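Local coordinates for assembly chaperone of ribosomal protein L4 (Acl4) (Chaetomium thermophilum, PDB 5TQB) that probably acts as a dedicated assembly chaperone for ribosomal protein L4, built on a helical TPR-type repeat scaffold, at residues T46-G49 / Q50-E54; D57-A60 / A61-Y64. All coordinates share one frame; numbering follows the deposited sequence.

Contacts 1 and 2 sit in the two neighbouring helices 41-54 and 58-71, which together make up the helical hairpin of a predicted TPR motif. They come in series along the chain: 46-54 runs up to the end of the first helix, and 57-64 covers the N-cap and first turns of the second. Their centres are about 8 Å apart and they touch directly, H52 CE1 lying 3.5 Å from Y64 CE2 and V53 CG2 3.7 Å from A61 CB. Contact 1 is largely buried, whereas contact 2 lies nearer the surface. Together they join the two helices of one predicted repeat at their connecting end, where the side chains of H52, V53, A60, A61 and Y64 pack.

Contact 1. Residues T46-G49 / Q50-E54; sequences TLLG and QIHVE
H52 turns back on L48 in the first helix of a predicted TPR hairpin, within the last turns of helix 41-54. Its ring presents an edge to the backbone: ND1 donates to L48 O at 2.8 Å, with the oxygen close to the ring plane. Chi1 of -75° puts CG beside the backbone N, which lets ND1 reach this carbonyl one turn earlier. L48 O also accepts H52 N at 3.2 Å, from above the carbonyl plane, so two donors of one residue grip one oxygen. L48 CD2 runs alongside the ring, 4.1 Å from H52 CE1, and Y64 of the next helix meets the ring.

On another side of the helix, the extended Q50 chain runs back past T46 and lies roughly perpendicular to L47, whose CD1 is 3.6 Å from Q50 OE1. Q50 NE2 lies 3.7 Å from T46 CG2 and is hydrogen-bonded to E86, while T46 OG1 is bonded to G42 O. Q50 and V53 also pack on the chain of another protein, which hydrogen-bonds both E54 carboxylate oxygens. I51 packs against A24 and A27 of helix 20-32; its CG1 rests against L47 O, the acceptor of I51 N, and its CD1 reaches L47 CG at 3.8 Å.

Contact 2. Residues D57-A60 / A61-Y64; sequences DIDA and ARNY
Helix 58-71 opens here with D57 at its N-cap, and the backbone bonds A61 N to D57 O, R62 N to I58 O and Y64 N to A60 O wind the first turns, with a weak one from N63 N to D59 O. The D57 carboxylate supplies the cap: OD2 accepts A60 N at 3.0 Å, met from above the carboxylate plane, and so satisfies a first-turn N-H that has no helical carbonyl before it.

Along one side of the helix the solvent-exposed D59 extends next to R62 in the same direction, joined to it by a salt bridge from NH1 to OD1 of 3.2 Å. The guanidinium offers its edge, with OD1 in its plane, but the two flat groups are turned 62° apart and NH1 comes to OD1 from above the carboxylate plane. R62 leaves its backbone extended and then bends at chi3 (-55°), which brings the guanidinium back over the preceding turn; NH2 lies 3.8 Å from I58 CG2. A water accepts from NH1 at 2.6 Å and donates to D59 O, linking the side chain to the backbone of the same turn. The other guanidinium nitrogens are engaged by helix 86-94 and the residues after it, NE in a salt bridge with E96 and NH2 with L94 O.

Y64 CD2 lies obliquely 3.1 Å from A60 O within the same helix. A60 CB packs on H52 of helix 41-54, and the tyrosine OH is hydrogen-bonded to R28 of helix 20-32.

The negative charges of D57 and D59 lie at the N-terminal end of the helix, where they would probably interact favourably with its dipole. R62, shared between D59, E96 and L94 O, joins this helix start to the C-terminal end of helix 86-94 and the residues just beyond.

Contact 1. Residues T46-G49 / Q50-E54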
loop_
_atom_site.group_PDB
_atom_site.type_symbol
_atom_site.label_atom_id
_atom_site.label_comp_id
_atom_site.label_asym_id
_atom_site.label_seq_id
_atom_site.Cartn_x
_atom_site.Cartn_y
_atom_site.Cartn_z
ATOM N N THR B 46 18.984 -4.481 -14.819
ATOM C CA THR B 46 17.646 -4.123 -14.366
ATOM C C THR B 46 17.481 -4.501 -12.899
ATOM O O THR B 46 17.014 -3.694 -12.091
ATOM C CB THR B 46 16.569 -4.832 -15.204
ATOM O OG1 THR B 46 16.603 -4.326 -16.540
ATOM C CG2 THR B 46 15.181 -4.612 -14.634
ATOM N N LEU B 47 17.880 -5.727 -12.562
ATOM C CA LEU B 47 17.740 -6.236 -11.204
ATOM C C LEU B 47 18.564 -5.413 -10.227
ATOM O O LEU B 47 18.091 -5.048 -9.153
ATOM C CB LEU B 47 18.168 -7.701 -11.140
ATOM C CG LEU B 47 18.147 -8.352 -9.760
ATOM C CD1 LEU B 47 16.754 -8.315 -9.174
ATOM C CD2 LEU B 47 18.649 -9.787 -9.849
ATOM N N LEU B 48 19.803 -5.123 -10.603
ATOM C CA LEU B 48 20.655 -4.269 -9.790
ATOM C C LEU B 48 20.024 -2.884 -9.623
ATOM O O LEU B 48 20.227 -2.217 -8.607
ATOM C CB LEU B 48 22.046 -4.160 -10.418
ATOM C CG LEU B 48 22.996 -5.317 -10.102
ATOM C CD1 LEU B 48 24.170 -5.327 -11.069
ATOM C CD2 LEU B 48 23.491 -5.216 -8.675
ATOM N N GLY B 49 19.245 -2.467 -10.618
ATOM C CA GLY B 49 18.539 -1.201 -10.558
ATOM C C GLY B 49 17.422 -1.228 -9.532
ATOM O O GLY B 49 17.324 -0.325 -8.699
ATOM N N GLN B 50 16.576 -2.257 -9.608
ATOM C CA GLN B 50 15.488 -2.456 -8.648
ATOM C C GLN B 50 16.025 -2.494 -7.223
ATOM O O GLN B 50 15.445 -1.904 -6.315
ATOM C CB GLN B 50 14.759 -3.782 -8.901
ATOM C CG GLN B 50 14.116 -3.933 -10.265
ATOM C CD GLN B 50 13.669 -5.364 -10.550
ATOM O OE1 GLN B 50 13.878 -6.263 -9.741
ATOM N NE2 GLN B 50 13.052 -5.572 -11.707
ATOM N N ILE B 51 17.131 -3.203 -7.035
ATOM C CA ILE B 51 17.682 -3.416 -5.703
ATOM C C ILE B 51 18.123 -2.105 -5.081
ATOM O O ILE B 51 17.839 -1.835 -3.917
ATOM C CB ILE B 51 18.869 -4.402 -5.735
ATOM C CG1 ILE B 51 18.370 -5.805 -6.080
ATOM C CG2 ILE B 51 19.590 -4.440 -4.387
ATOM C CD1 ILE B 51 19.473 -6.779 -6.508
ATOM N N HIS B 52 18.817 -1.289 -5.862
ATOM C CA HIS B 52 19.332 -0.033 -5.350
ATOM C C HIS B 52 18.231 1.017 -5.197
ATOM O O HIS B 52 18.383 1.971 -4.438
ATOM C CB HIS B 52 20.479 0.459 -6.228
ATOM C CG HIS B 52 21.748 -0.307 -6.019
ATOM N ND1 HIS B 52 21.962 -1.556 -6.563
ATOM C CD2 HIS B 52 22.855 -0.016 -5.296
ATOM C CE1 HIS B 52 23.154 -1.992 -6.199
ATOM N NE2 HIS B 52 23.717 -1.077 -5.431
ATOM N N VAL B 53 17.119 0.831 -5.902
ATOM C CA VAL B 53 15.944 1.673 -5.695
ATOM C C VAL B 53 15.368 1.356 -4.329
ATOM O O VAL B 53 15.063 2.252 -3.546
ATOM C CB VAL B 53 14.867 1.433 -6.783
ATOM C CG1 VAL B 53 13.451 1.670 -6.245
ATOM C CG2 VAL B 53 15.127 2.314 -7.990
ATOM N N GLU B 54 15.222 0.067 -4.051
ATOM C CA GLU B 54 14.676 -0.380 -2.780
ATOM C C GLU B 54 15.600 0.010 -1.627
ATOM O O GLU B 54 15.152 0.143 -0.490
ATOM C CB GLU B 54 14.459 -1.893 -2.803
ATOM C CG GLU B 54 13.565 -2.364 -3.944
ATOM C CD GLU B 54 12.210 -2.860 -3.473
ATOM O OE1 GLU B 54 11.210 -2.649 -4.195
ATOM O OE2 GLU B 54 12.144 -3.471 -2.386
#

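Contact 2. Residues D57-A60 / A61-Y64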
loop_
_atom_site.group_PDB
_atom_site.type_symbol
_atom_site.label_atom_id
_atom_site.label_comp_id
_atom_site.label_asym_id
_atom_site.label_seq_id
_atom_site.Cartn_x
_atom_site.Cartn_y
_atom_site.Cartn_z
ATOM N N ASP B 57 19.238 4.170 -2.777
ATOM C CA ASP B 57 20.381 4.703 -3.517
ATOM C C ASP B 57 19.968 5.018 -4.950
ATOM O O ASP B 57 20.132 4.201 -5.854
ATOM C CB ASP B 57 21.553 3.720 -3.510
ATOM C CG ASP B 57 22.826 4.329 -4.085
ATOM O OD1 ASP B 57 23.921 3.794 -3.811
ATOM O OD2 ASP B 57 22.733 5.350 -4.803
ATOM N N ILE B 58 19.439 6.219 -5.142
ATOM C CA ILE B 58 18.867 6.630 -6.417
ATOM C C ILE B 58 19.925 6.768 -7.505
ATOM O O ILE B 58 19.681 6.434 -8.662
ATOM C CB ILE B 58 18.131 7.986 -6.264
ATOM C CG1 ILE B 58 17.071 7.902 -5.162
ATOM C CG2 ILE B 58 17.484 8.413 -7.568
ATOM C CD1 ILE B 58 16.049 6.792 -5.349
ATOM N N ASP B 59 21.096 7.270 -7.137
ATOM C CA ASP B 59 22.136 7.544 -8.120
ATOM C C ASP B 59 22.756 6.258 -8.658
ATOM O O ASP B 59 23.139 6.187 -9.826
ATOM C CB ASP B 59 23.210 8.449 -7.518
ATOM C CG ASP B 59 22.665 9.807 -7.117
ATOM O OD1 ASP B 59 22.532 10.676 -8.006
ATOM O OD2 ASP B 59 22.367 10.006 -5.919
ATOM N N ALA B 60 22.856 5.244 -7.802
ATOM C CA ALA B 60 23.322 3.934 -8.233
ATOM C C ALA B 60 22.263 3.312 -9.126
ATOM O O ALA B 60 22.571 2.721 -10.161
ATOM C CB ALA B 60 23.594 3.042 -7.033
ATOM N N ALA B 61 21.007 3.465 -8.719
ATOM C CA ALA B 61 19.885 2.936 -9.480
ATOM C C ALA B 61 19.822 3.524 -10.888
ATOM O O ALA B 61 19.529 2.809 -11.847
ATOM C CB ALA B 61 18.594 3.196 -8.749
ATOM N N ARG B 62 20.103 4.821 -11.013
ATOM C CA ARG B 62 20.055 5.481 -12.314
ATOM C C ARG B 62 21.135 4.932 -13.243
ATOM O O ARG B 62 20.878 4.653 -14.417
ATOM C CB ARG B 62 20.208 7.001 -12.167
ATOM C CG ARG B 62 20.083 7.755 -13.484
ATOM C CD ARG B 62 20.262 9.272 -13.326
ATOM N NE ARG B 62 19.350 9.850 -12.335
ATOM C CZ ARG B 62 19.687 10.178 -11.089
ATOM N NH1 ARG B 62 20.927 9.998 -10.646
ATOM N NH2 ARG B 62 18.777 10.690 -10.273
ATOM N N ASN B 63 22.344 4.782 -12.717
ATOM C CA ASN B 63 23.456 4.269 -13.511
ATOM C C ASN B 63 23.212 2.836 -14.004
ATOM O O ASN B 63 23.553 2.496 -15.139
ATOM C CB ASN B 63 24.756 4.348 -12.706
ATOM C CG ASN B 63 25.131 5.776 -12.344
ATOM O OD1 ASN B 63 24.991 6.692 -13.156
ATOM N ND2 ASN B 63 25.602 5.971 -11.116
ATOM N N TYR B 64 22.607 2.005 -13.162
ATOM C CA TYR B 64 22.333 0.617 -13.525
ATOM C C TYR B 64 21.243 0.541 -14.585
ATOM O O TYR B 64 21.364 -0.194 -15.567
ATOM C CB TYR B 64 21.918 -0.195 -12.294
ATOM C CG TYR B 64 23.073 -0.629 -11.414
ATOM C CD1 TYR B 64 24.107 -1.400 -11.927
ATOM C CD2 TYR B 64 23.116 -0.292 -10.069
ATOM C CE1 TYR B 64 25.156 -1.803 -11.133
ATOM C CE2 TYR B 64 24.163 -0.694 -9.265
ATOM C CZ TYR B 64 25.180 -1.454 -9.805
ATOM O OH TYR B 64 26.233 -1.866 -9.019
HETATM O O HOH W 1 23.126 8.828 -11.298
#